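Mandelate racemase/muconate lactonizing enzyme family protein (Azoarcus sp., PDB 2QDE) belongs to the enolase superfamily, pairing an alpha/beta capping domain with a barrel domain of the TIM type that holds a metal ion, here barium. Local coordinates at residues A155-F161 with C335-R339; P136-L141 with F161-K167; K7-I13 with G33-H39; T66-D71 with A384-T388. One frame throughout, in Å; residues are numbered along the deposited sequence.

Contact 1: A155-F161 with C335-R339; sequences AVLREGF and CLNSR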
# COMPACT_ATOMS: atom_id res chain seq x y z
N ALA A 155 -4.22 7.74 48.40
CA ALA A 155 -5.48 7.35 49.04
C ALA A 155 -6.20 6.34 48.15
O ALA A 155 -6.73 5.34 48.64
CB ALA A 155 -6.36 8.58 49.25
N VAL A 156 -6.23 6.61 46.85
CA VAL A 156 -6.88 5.73 45.89
C VAL A 156 -6.22 4.36 45.88
O VAL A 156 -6.90 3.33 45.87
CB VAL A 156 -6.80 6.33 44.47
CG1 VAL A 156 -7.21 5.29 43.44
CG2 VAL A 156 -7.72 7.54 44.38
N LEU A 157 -4.89 4.33 45.87
CA LEU A 157 -4.16 3.07 45.87
C LEU A 157 -4.41 2.31 47.17
O LEU A 157 -4.57 1.09 47.16
CB LEU A 157 -2.66 3.32 45.67
CG LEU A 157 -2.29 3.79 44.26
CD1 LEU A 157 -0.85 4.25 44.22
CD2 LEU A 157 -2.53 2.66 43.27
N ARG A 158 -4.47 3.03 48.29
CA ARG A 158 -4.71 2.39 49.59
C ARG A 158 -6.08 1.71 49.63
O ARG A 158 -6.25 0.69 50.30
CB ARG A 158 -4.61 3.42 50.73
CG ARG A 158 -3.24 3.45 51.41
CD ARG A 158 -3.22 4.36 52.64
NE ARG A 158 -3.01 5.76 52.29
CZ ARG A 158 -3.93 6.71 52.41
NH1 ARG A 158 -5.14 6.41 52.88
NH2 ARG A 158 -3.65 7.97 52.06
N GLU A 159 -7.05 2.28 48.92
CA GLU A 159 -8.40 1.73 48.88
C GLU A 159 -8.45 0.42 48.09
O GLU A 159 -9.37 -0.38 48.27
CB GLU A 159 -9.35 2.75 48.27
CG GLU A 159 -10.82 2.34 48.25
CD GLU A 159 -11.35 1.94 49.61
OE1 GLU A 159 -10.94 2.56 50.62
OE2 GLU A 159 -12.20 1.01 49.67
N GLY A 160 -7.48 0.21 47.20
CA GLY A 160 -7.44 -1.02 46.42
C GLY A 160 -7.51 -0.88 44.90
O GLY A 160 -7.41 -1.87 44.17
N PHE A 161 -7.66 0.34 44.41
CA PHE A 161 -7.74 0.54 42.97
C PHE A 161 -6.49 0.07 42.23
O PHE A 161 -5.38 0.14 42.76
CB PHE A 161 -8.08 1.99 42.68
CG PHE A 161 -9.48 2.36 43.10
CD1 PHE A 161 -9.74 2.76 44.40
CD2 PHE A 161 -10.54 2.22 42.21
CE1 PHE A 161 -11.06 3.02 44.82
CE2 PHE A 161 -11.86 2.47 42.61
CZ PHE A 161 -12.11 2.87 43.93
N CYS A 335 -16.10 10.05 47.10
CA CYS A 335 -15.69 8.99 48.03
C CYS A 335 -14.99 7.89 47.23
O CYS A 335 -14.90 7.98 46.00
CB CYS A 335 -16.91 8.42 48.76
SG CYS A 335 -18.27 8.02 47.68
N LEU A 336 -14.50 6.86 47.91
CA LEU A 336 -13.78 5.78 47.23
C LEU A 336 -14.48 4.44 47.22
O LEU A 336 -14.02 3.50 46.58
CB LEU A 336 -12.38 5.63 47.85
CG LEU A 336 -11.50 6.88 47.71
CD1 LEU A 336 -10.23 6.71 48.50
CD2 LEU A 336 -11.20 7.12 46.23
N ASN A 337 -15.59 4.34 47.94
CA ASN A 337 -16.39 3.13 47.96
C ASN A 337 -17.85 3.55 48.10
O ASN A 337 -18.13 4.70 48.48
CB ASN A 337 -15.96 2.18 49.09
CG ASN A 337 -15.88 2.87 50.43
OD1 ASN A 337 -16.89 3.35 50.95
ND2 ASN A 337 -14.68 2.92 50.99
N SER A 338 -18.77 2.65 47.78
CA SER A 338 -20.20 2.96 47.82
C SER A 338 -20.90 2.91 49.17
O SER A 338 -22.06 3.32 49.27
CB SER A 338 -20.94 2.05 46.84
OG SER A 338 -20.72 0.69 47.17
N ARG A 339 -20.25 2.38 50.20
CA ARG A 339 -20.91 2.34 51.50
C ARG A 339 -21.02 3.78 52.00
O ARG A 339 -21.87 4.10 52.84
CB ARG A 339 -20.14 1.47 52.51
CG ARG A 339 -18.64 1.59 52.42
CD ARG A 339 -17.94 1.02 53.66
NE ARG A 339 -18.11 1.92 54.81
CZ ARG A 339 -17.41 1.84 55.94
NH1 ARG A 339 -16.49 0.90 56.09
NH2 ARG A 339 -17.64 2.71 56.92
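Leu336 points its side chain at the last turns of helix 146-159 and supplies the tightly packed half of this contact. With CG anti to its own carbonyl carbon (chi1 -62°), the side chain is aimed at the helix, and the two methyls that branch from CG then meet different neighbours. CD1 rests 3.8 Å from the carbonyl O of Ala155, while CD2 meets Val156 CG2 at 4.0 Å, the two side chains crossing at about a right angle. Glu159 CG lies 3.7 Å from Leu336 CB as the chains slide past each other in opposite directions. Gly160, with positive phi, ends the helix in a Schellman motif just before Phe161. The Phe161 ring turns its edge to the loop: CZ is 3.3 Å from the carbonyl O of Leu336, which lies near the ring plane. Behind this layer, Leu139 of strand 135-140 touches Val156, Phe161 and Leu336 alike.

The outer side is looser and polar. Glu159 bends at chi2 (55°), and OE2 accepts a weak hydrogen bond from Asn337 ND2, straight but long at 3.4 Å, with carboxylate and amide planes 61° apart. Only 252 Å² is buried in all, and both residues of the polar pair are partly exposed. The chemistry therefore implies that a leucine wedge, backed by an aromatic edge, ties the loop after helix 328-332 to the C-terminal end of helix 146-159, while the long amide-carboxylate bond is weak and probably contributes less.

Contact 2: P136-L141 with F161-K167; sequences PLGLVL and FHFVKLK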
# COMPACT_ATOMS: atom_id res chain seq x y z
N PRO A 136 -12.41 -5.30 38.48
CA PRO A 136 -11.33 -4.49 39.05
C PRO A 136 -11.34 -3.10 38.42
O PRO A 136 -11.47 -2.96 37.19
CB PRO A 136 -10.08 -5.30 38.69
CG PRO A 136 -10.46 -5.98 37.41
CD PRO A 136 -11.88 -6.43 37.69
N LEU A 137 -11.21 -2.07 39.25
CA LEU A 137 -11.25 -0.70 38.78
C LEU A 137 -9.98 0.12 38.99
O LEU A 137 -9.14 -0.18 39.83
CB LEU A 137 -12.40 0.05 39.47
CG LEU A 137 -13.82 -0.47 39.31
CD1 LEU A 137 -14.74 0.25 40.31
CD2 LEU A 137 -14.30 -0.24 37.87
N GLY A 138 -9.89 1.18 38.18
CA GLY A 138 -8.80 2.13 38.25
C GLY A 138 -9.56 3.44 38.42
O GLY A 138 -10.78 3.44 38.26
N LEU A 139 -8.88 4.55 38.71
CA LEU A 139 -9.61 5.80 38.91
C LEU A 139 -8.89 7.05 38.42
O LEU A 139 -7.66 7.13 38.49
CB LEU A 139 -9.92 5.97 40.40
CG LEU A 139 -11.31 6.45 40.79
CD1 LEU A 139 -12.34 5.38 40.43
CD2 LEU A 139 -11.34 6.73 42.29
N VAL A 140 -9.66 8.01 37.92
CA VAL A 140 -9.12 9.28 37.43
C VAL A 140 -9.07 10.24 38.62
O VAL A 140 -10.02 10.31 39.39
CB VAL A 140 -10.04 9.92 36.36
CG1 VAL A 140 -9.37 11.16 35.78
CG2 VAL A 140 -10.35 8.93 35.27
N LEU A 141 -7.99 11.00 38.75
CA LEU A 141 -7.88 11.93 39.88
C LEU A 141 -8.34 13.35 39.54
O LEU A 141 -8.35 13.76 38.37
CB LEU A 141 -6.43 11.97 40.39
CG LEU A 141 -5.78 10.63 40.72
CD1 LEU A 141 -4.39 10.88 41.30
CD2 LEU A 141 -6.63 9.84 41.70
N PHE A 161 -7.66 0.34 44.41
CA PHE A 161 -7.74 0.54 42.97
C PHE A 161 -6.49 0.07 42.23
O PHE A 161 -5.38 0.14 42.76
CB PHE A 161 -8.08 1.99 42.68
CG PHE A 161 -9.48 2.36 43.10
CD1 PHE A 161 -9.74 2.76 44.40
CD2 PHE A 161 -10.54 2.22 42.21
CE1 PHE A 161 -11.06 3.02 44.82
CE2 PHE A 161 -11.86 2.47 42.61
CZ PHE A 161 -12.11 2.87 43.93
N HIS A 162 -6.69 -0.40 41.00
CA HIS A 162 -5.66 -0.99 40.16
C HIS A 162 -4.81 -0.10 39.27
O HIS A 162 -3.77 -0.53 38.77
CB HIS A 162 -6.32 -2.10 39.35
CG HIS A 162 -7.11 -3.04 40.20
ND1 HIS A 162 -6.58 -4.22 40.69
CD2 HIS A 162 -8.35 -2.94 40.73
CE1 HIS A 162 -7.47 -4.80 41.49
NE2 HIS A 162 -8.55 -4.04 41.52
N PHE A 163 -5.25 1.13 39.04
CA PHE A 163 -4.45 2.06 38.26
C PHE A 163 -4.84 3.47 38.60
O PHE A 163 -5.85 3.70 39.27
CB PHE A 163 -4.55 1.78 36.74
CG PHE A 163 -5.90 2.01 36.15
CD1 PHE A 163 -6.38 3.30 35.93
CD2 PHE A 163 -6.68 0.93 35.73
CE1 PHE A 163 -7.61 3.50 35.30
CE2 PHE A 163 -7.90 1.12 35.10
CZ PHE A 163 -8.37 2.41 34.88
N VAL A 164 -4.03 4.43 38.17
CA VAL A 164 -4.28 5.83 38.44
C VAL A 164 -4.16 6.62 37.15
O VAL A 164 -3.11 6.61 36.50
CB VAL A 164 -3.28 6.37 39.48
CG1 VAL A 164 -3.41 7.88 39.60
CG2 VAL A 164 -3.52 5.71 40.83
N LYS A 165 -5.23 7.32 36.78
CA LYS A 165 -5.26 8.12 35.56
C LYS A 165 -5.30 9.62 35.87
O LYS A 165 -6.06 10.04 36.74
CB LYS A 165 -6.48 7.72 34.73
CG LYS A 165 -6.79 8.62 33.55
CD LYS A 165 -7.98 8.08 32.77
CE LYS A 165 -8.56 9.12 31.85
NZ LYS A 165 -9.67 8.57 31.04
N LEU A 166 -4.49 10.41 35.17
CA LEU A 166 -4.44 11.86 35.37
C LEU A 166 -4.91 12.60 34.12
O LEU A 166 -4.78 12.10 33.00
CB LEU A 166 -3.00 12.31 35.69
CG LEU A 166 -2.22 11.50 36.73
CD1 LEU A 166 -0.77 11.94 36.75
CD2 LEU A 166 -2.85 11.66 38.12
N LYS A 167 -5.48 13.78 34.30
CA LYS A 167 -5.90 14.59 33.16
C LYS A 167 -4.84 15.65 32.92
O LYS A 167 -4.48 16.39 33.84
CB LYS A 167 -7.25 15.25 33.45
CG LYS A 167 -8.36 14.24 33.63
CD LYS A 167 -9.75 14.86 33.67
CE LYS A 167 -10.80 13.76 33.73
NZ LYS A 167 -12.17 14.32 33.95
O HOH W 1 -6.36 14.49 36.91
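Leu139 and Val164 pair as parallel strand neighbours, as do Val140 and Lys165, and four backbone hydrogen bonds join the segments. His162 N gives a short, nearly straight bond of 2.7 Å to Leu137 O. Leu139 N reaches Phe163 O, Leu139 O takes Lys165 N, and Leu141 N closes the set at 2.9 Å from Lys165 O. Past the last bond, one water bridges Leu141 O and Lys167 N and carries the link on.

Side chains add to this on two faces. Val140 and Lys165 run side by side, Val140 CG2 being 3.5 Å from Lys165 CD; the other valine methyl, CG1, touches Lys167 CE at 3.6 Å. Because the lysine is extended throughout, with CG anti to the backbone N (chi1 170°), its amine is carried to Asp195 and Glu221, two residues of the barium site. On the other face Leu141 CD1 meets both Val164 CG1 and Leu166 CD2, and Leu139 CD1 lies 3.7 Å from Phe161 CE2. Nearer the start of the segments, Pro136 CB sits over one face of the His162 ring, 3.6 Å from its centroid, and Gly138 CA stands over the Phe163 ring.

A further shell positions these groups: Phe193 meets the Phe163 ring, and Tyr356 meets that of His162 edge-to-face. The two strands belong to a beta-alpha-beta unit of the barrel, with helix 146-159 packed on Leu141 and Phe161, strand 192-195 next to 164-167, and helix 172-186 against Leu166.

Contact 3: K7-I13 with G33-H39; sequences KVEVIPI and GVLLKLH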
# COMPACT_ATOMS: atom_id res chain seq x y z
N LYS A 7 -45.71 4.66 26.60
CA LYS A 7 -45.38 5.99 27.06
C LYS A 7 -43.87 6.18 27.17
O LYS A 7 -43.16 5.34 27.71
CB LYS A 7 -46.05 6.22 28.42
CG LYS A 7 -45.94 7.61 29.02
CD LYS A 7 -46.80 7.67 30.29
CE LYS A 7 -46.31 8.72 31.27
NZ LYS A 7 -47.04 8.63 32.58
N VAL A 8 -43.38 7.30 26.63
CA VAL A 8 -41.96 7.60 26.68
C VAL A 8 -41.79 8.89 27.47
O VAL A 8 -42.34 9.93 27.11
CB VAL A 8 -41.39 7.75 25.26
CG1 VAL A 8 -39.91 8.08 25.32
CG2 VAL A 8 -41.61 6.46 24.48
N GLU A 9 -41.03 8.80 28.56
CA GLU A 9 -40.80 9.95 29.43
C GLU A 9 -39.32 10.29 29.65
O GLU A 9 -38.53 9.44 30.05
CB GLU A 9 -41.48 9.69 30.79
CG GLU A 9 -41.03 10.61 31.91
CD GLU A 9 -41.72 10.29 33.22
OE1 GLU A 9 -42.21 9.15 33.37
OE2 GLU A 9 -41.77 11.17 34.11
N VAL A 10 -38.97 11.55 29.39
CA VAL A 10 -37.60 12.03 29.55
C VAL A 10 -37.55 13.13 30.61
O VAL A 10 -38.19 14.17 30.45
CB VAL A 10 -37.04 12.58 28.23
CG1 VAL A 10 -35.62 13.08 28.44
CG2 VAL A 10 -37.07 11.50 27.17
N ILE A 11 -36.79 12.89 31.67
CA ILE A 11 -36.65 13.82 32.78
C ILE A 11 -35.28 14.48 32.84
O ILE A 11 -34.26 13.80 32.99
CB ILE A 11 -36.86 13.09 34.13
CG1 ILE A 11 -38.13 12.25 34.09
CG2 ILE A 11 -36.89 14.09 35.27
CD1 ILE A 11 -38.26 11.30 35.24
N PRO A 12 -35.23 15.82 32.73
CA PRO A 12 -33.95 16.53 32.77
C PRO A 12 -33.52 16.77 34.23
O PRO A 12 -34.25 17.40 35.00
CB PRO A 12 -34.26 17.83 32.05
CG PRO A 12 -35.67 18.11 32.49
CD PRO A 12 -36.34 16.74 32.40
N ILE A 13 -32.36 16.25 34.61
CA ILE A 13 -31.87 16.44 35.97
C ILE A 13 -30.51 17.11 36.04
O ILE A 13 -29.71 17.07 35.10
CB ILE A 13 -31.79 15.09 36.74
CG1 ILE A 13 -30.90 14.11 36.00
CG2 ILE A 13 -33.19 14.51 36.94
CD1 ILE A 13 -30.53 12.87 36.84
N GLY A 33 -27.87 16.10 33.06
CA GLY A 33 -28.14 14.91 32.28
C GLY A 33 -29.61 14.67 32.07
O GLY A 33 -30.43 15.56 32.24
N VAL A 34 -29.95 13.44 31.71
CA VAL A 34 -31.33 13.09 31.46
C VAL A 34 -31.64 11.67 31.91
O VAL A 34 -30.78 10.80 31.86
CB VAL A 34 -31.62 13.24 29.94
CG1 VAL A 34 -32.43 12.08 29.43
CG2 VAL A 34 -32.33 14.56 29.68
N LEU A 35 -32.87 11.47 32.39
CA LEU A 35 -33.32 10.15 32.80
C LEU A 35 -34.43 9.77 31.83
O LEU A 35 -35.21 10.62 31.40
CB LEU A 35 -33.89 10.15 34.22
CG LEU A 35 -32.98 10.46 35.41
CD1 LEU A 35 -33.73 10.12 36.69
CD2 LEU A 35 -31.68 9.66 35.34
N LEU A 36 -34.49 8.49 31.48
CA LEU A 36 -35.50 8.00 30.55
C LEU A 36 -36.36 6.92 31.18
O LEU A 36 -35.88 6.07 31.93
CB LEU A 36 -34.82 7.41 29.31
CG LEU A 36 -35.70 6.67 28.29
CD1 LEU A 36 -36.69 7.63 27.65
CD2 LEU A 36 -34.82 6.02 27.23
N LYS A 37 -37.65 6.96 30.88
CA LYS A 37 -38.57 5.96 31.36
C LYS A 37 -39.41 5.47 30.20
O LYS A 37 -40.07 6.27 29.53
CB LYS A 37 -39.50 6.51 32.45
CG LYS A 37 -38.83 6.70 33.80
CD LYS A 37 -39.84 7.16 34.85
CE LYS A 37 -39.16 7.44 36.19
NZ LYS A 37 -40.13 7.98 37.20
N LEU A 38 -39.35 4.17 29.94
CA LEU A 38 -40.13 3.56 28.88
C LEU A 38 -41.22 2.75 29.56
O LEU A 38 -40.98 1.65 30.06
CB LEU A 38 -39.26 2.65 28.01
CG LEU A 38 -38.08 3.28 27.27
CD1 LEU A 38 -37.46 2.24 26.34
CD2 LEU A 38 -38.55 4.49 26.46
N HIS A 39 -42.43 3.31 29.59
CA HIS A 39 -43.57 2.66 30.23
C HIS A 39 -44.22 1.61 29.34
O HIS A 39 -44.53 1.88 28.18
CB HIS A 39 -44.63 3.69 30.60
CG HIS A 39 -44.15 4.73 31.56
ND1 HIS A 39 -43.40 5.82 31.17
CD2 HIS A 39 -44.30 4.85 32.90
CE1 HIS A 39 -43.11 6.56 32.22
NE2 HIS A 39 -43.65 5.99 33.29
O HOH W 2 -41.50 10.32 36.52
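Lys7 and His39 open the antiparallel pairing as a hydrogen-bonded pair, their CB atoms 3.6 Å apart. The lysine runs extended over one face of the imidazole, with CE 4.2 Å from the ring centroid in a CH-pi contact. Lys7 O takes His39 N at 2.9 Å and, weakly, His39 ND1. Val8 turns to the opposite face of the sheet, where CG1 touches Leu36 CD1 and Leu38 CD2. Glu9 lies alongside Lys37, and OE1 approaches the imidazole edge, 3.0 Å from His39 CE1, with carboxylate and ring nearly coplanar (18°). A water joins Glu9 OE2 to Lys37 NZ, whose stronger partner is Glu371. Val10 then packs CG1 tightly on Val34 CG1, at 3.5 Å. At Ile11 two backbone bonds of 2.8 Å, Ile11 N to Leu35 O and Leu35 N to Ile11 O, make the next hydrogen-bonded pair. Pro12 has no N-H to give and stands at a non-hydrogen-bonded position opposite Val34. With CG1 set between its backbone N and carbonyl carbon (chi1 57°), Ile13 brings CD1 to 3.7 Å from Leu35 CG.

Strand axes 157° apart and 4.6 Å at closest approach fit this regular antiparallel pair in the N-terminal domain. Strands 45-49 and 385-387 flank it; the face of Val8, Val10, Leu36 and Leu38 packs on helices 62-78 and 101-119.

Contact 4: T66-D71 with A384-T388; sequences TSMICD and ARVVT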
# COMPACT_ATOMS: atom_id res chain seq x y z
N THR A 66 -33.49 14.91 24.65
CA THR A 66 -34.92 14.98 24.88
C THR A 66 -35.69 15.09 23.58
O THR A 66 -36.69 14.40 23.38
CB THR A 66 -35.29 16.16 25.80
OG1 THR A 66 -34.70 15.95 27.10
CG2 THR A 66 -36.80 16.26 25.95
N SER A 67 -35.23 15.95 22.67
CA SER A 67 -35.93 16.11 21.41
C SER A 67 -35.81 14.89 20.51
O SER A 67 -36.81 14.41 19.98
CB SER A 67 -35.41 17.34 20.67
OG SER A 67 -36.14 17.52 19.47
N MET A 68 -34.60 14.36 20.35
CA MET A 68 -34.46 13.21 19.48
C MET A 68 -35.29 12.03 19.98
O MET A 68 -35.94 11.35 19.19
CB MET A 68 -32.99 12.79 19.34
CG MET A 68 -32.76 11.78 18.21
SD MET A 68 -33.40 12.34 16.60
CE MET A 68 -32.36 13.71 16.30
N ILE A 69 -35.28 11.80 21.28
CA ILE A 69 -36.05 10.69 21.84
C ILE A 69 -37.56 10.93 21.75
O ILE A 69 -38.31 10.06 21.32
CB ILE A 69 -35.67 10.43 23.32
CG1 ILE A 69 -34.24 9.89 23.41
CG2 ILE A 69 -36.65 9.43 23.94
CD1 ILE A 69 -33.80 9.55 24.82
N CYS A 70 -38.00 12.12 22.15
CA CYS A 70 -39.42 12.43 22.14
C CYS A 70 -40.04 12.79 20.80
O CYS A 70 -41.14 12.33 20.49
CB CYS A 70 -39.70 13.54 23.16
SG CYS A 70 -39.41 12.99 24.86
N ASP A 71 -39.35 13.60 20.01
CA ASP A 71 -39.87 14.01 18.71
C ASP A 71 -39.65 13.03 17.58
O ASP A 71 -40.31 13.11 16.54
CB ASP A 71 -39.28 15.37 18.31
CG ASP A 71 -39.75 16.51 19.20
OD1 ASP A 71 -40.98 16.64 19.38
OD2 ASP A 71 -38.90 17.27 19.70
N ALA A 384 -40.07 17.68 32.82
CA ALA A 384 -40.01 16.38 32.18
C ALA A 384 -40.92 16.42 30.97
O ALA A 384 -41.90 17.17 30.95
CB ALA A 384 -40.49 15.30 33.14
N ARG A 385 -40.59 15.64 29.95
CA ARG A 385 -41.42 15.60 28.76
C ARG A 385 -42.00 14.20 28.59
O ARG A 385 -41.31 13.20 28.79
CB ARG A 385 -40.61 15.98 27.52
CG ARG A 385 -41.47 16.03 26.30
CD ARG A 385 -40.76 16.64 25.12
NE ARG A 385 -41.60 16.55 23.93
CZ ARG A 385 -41.20 16.88 22.72
NH1 ARG A 385 -39.97 17.32 22.54
NH2 ARG A 385 -42.04 16.78 21.69
N VAL A 386 -43.28 14.14 28.23
CA VAL A 386 -43.97 12.86 28.06
C VAL A 386 -44.66 12.74 26.70
O VAL A 386 -45.28 13.69 26.23
CB VAL A 386 -45.02 12.65 29.18
CG1 VAL A 386 -45.71 11.31 29.02
CG2 VAL A 386 -44.34 12.72 30.54
N VAL A 387 -44.53 11.57 26.09
CA VAL A 387 -45.12 11.30 24.79
C VAL A 387 -45.90 9.99 24.89
O VAL A 387 -45.37 8.99 25.38
CB VAL A 387 -44.06 11.12 23.69
CG1 VAL A 387 -44.73 11.10 22.32
CG2 VAL A 387 -43.03 12.24 23.75
N THR A 388 -47.15 10.01 24.44
CA THR A 388 -47.99 8.82 24.45
C THR A 388 -48.47 8.57 23.03
O THR A 388 -48.97 7.45 22.77
CB THR A 388 -49.22 8.98 25.38
OG1 THR A 388 -49.94 10.16 25.01
CG2 THR A 388 -48.80 9.10 26.83
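Arg385 reaches from strand 385-387 along the near side of helix 62-78 to Asp71. Its CB is 4.1 Å from Thr66 CG2, and CG passes Cys70 SG at 3.9 Å. CD touches Cys70 CB and SG and, at the limit of contact, Thr66 CG2. The chain stays extended from CG to NE, with CG anti to the backbone N (chi1 -176°), and this carries NE to 3.6 Å from Cys70 CB, which sits over one face of the guanidinium.

In the alpha/beta capping domain of this family, the helix and the strand near the C-terminus are thus clasped to each other; segment 66-71 and strand 385-387 run 21° from parallel. Val387, two residues on and facing the same way, adds CG2 against Cys70 CB at 3.6 Å.

At the tip the guanidinium grips end-on in a salt bridge, one bond to each oxygen. Arg385 NH1 meets Asp71 OD2 at 3.0 Å. Arg385 NH2 lies 2.5 Å from Asp71 OD1, shorter than usual and of doubtful exact length. Carboxylate and guanidinium planes are 63° apart, and both nitrogens approach from above the carboxylate plane. Asp71 OD2 also accepts Ser67 OG at 2.8 Å on its anti lone pair, which fixes the rotation of the carboxylate; Asp63 of a neighbouring subunit packs against Asp71 and Ser67.

In the fold
The contacts form two groups, contact 2 lying on the opposite side of the chain's centre from contacts 3 and 4. Contacts 3 and 4 have centres 8 Å apart and share one antiparallel sheet, where strands 5-15 and 385-387 are neighbours: Val10 O lies 2.9 Å from Arg385 N, a probable hydrogen bond. Contacts 1 and 2, centres 10 Å apart, share Phe161; contact 1 lies on helix 146-159, which links the two strands joined in contact 2. Contacts 2 and 3 have nearest atoms about 16 Å apart. Along the chain contact 3 closes first, contacts 1 and 2 interleave, and both are nested within contact 4, so the C-terminal strand returns past the barrel to complete the N-terminal domain's sheet.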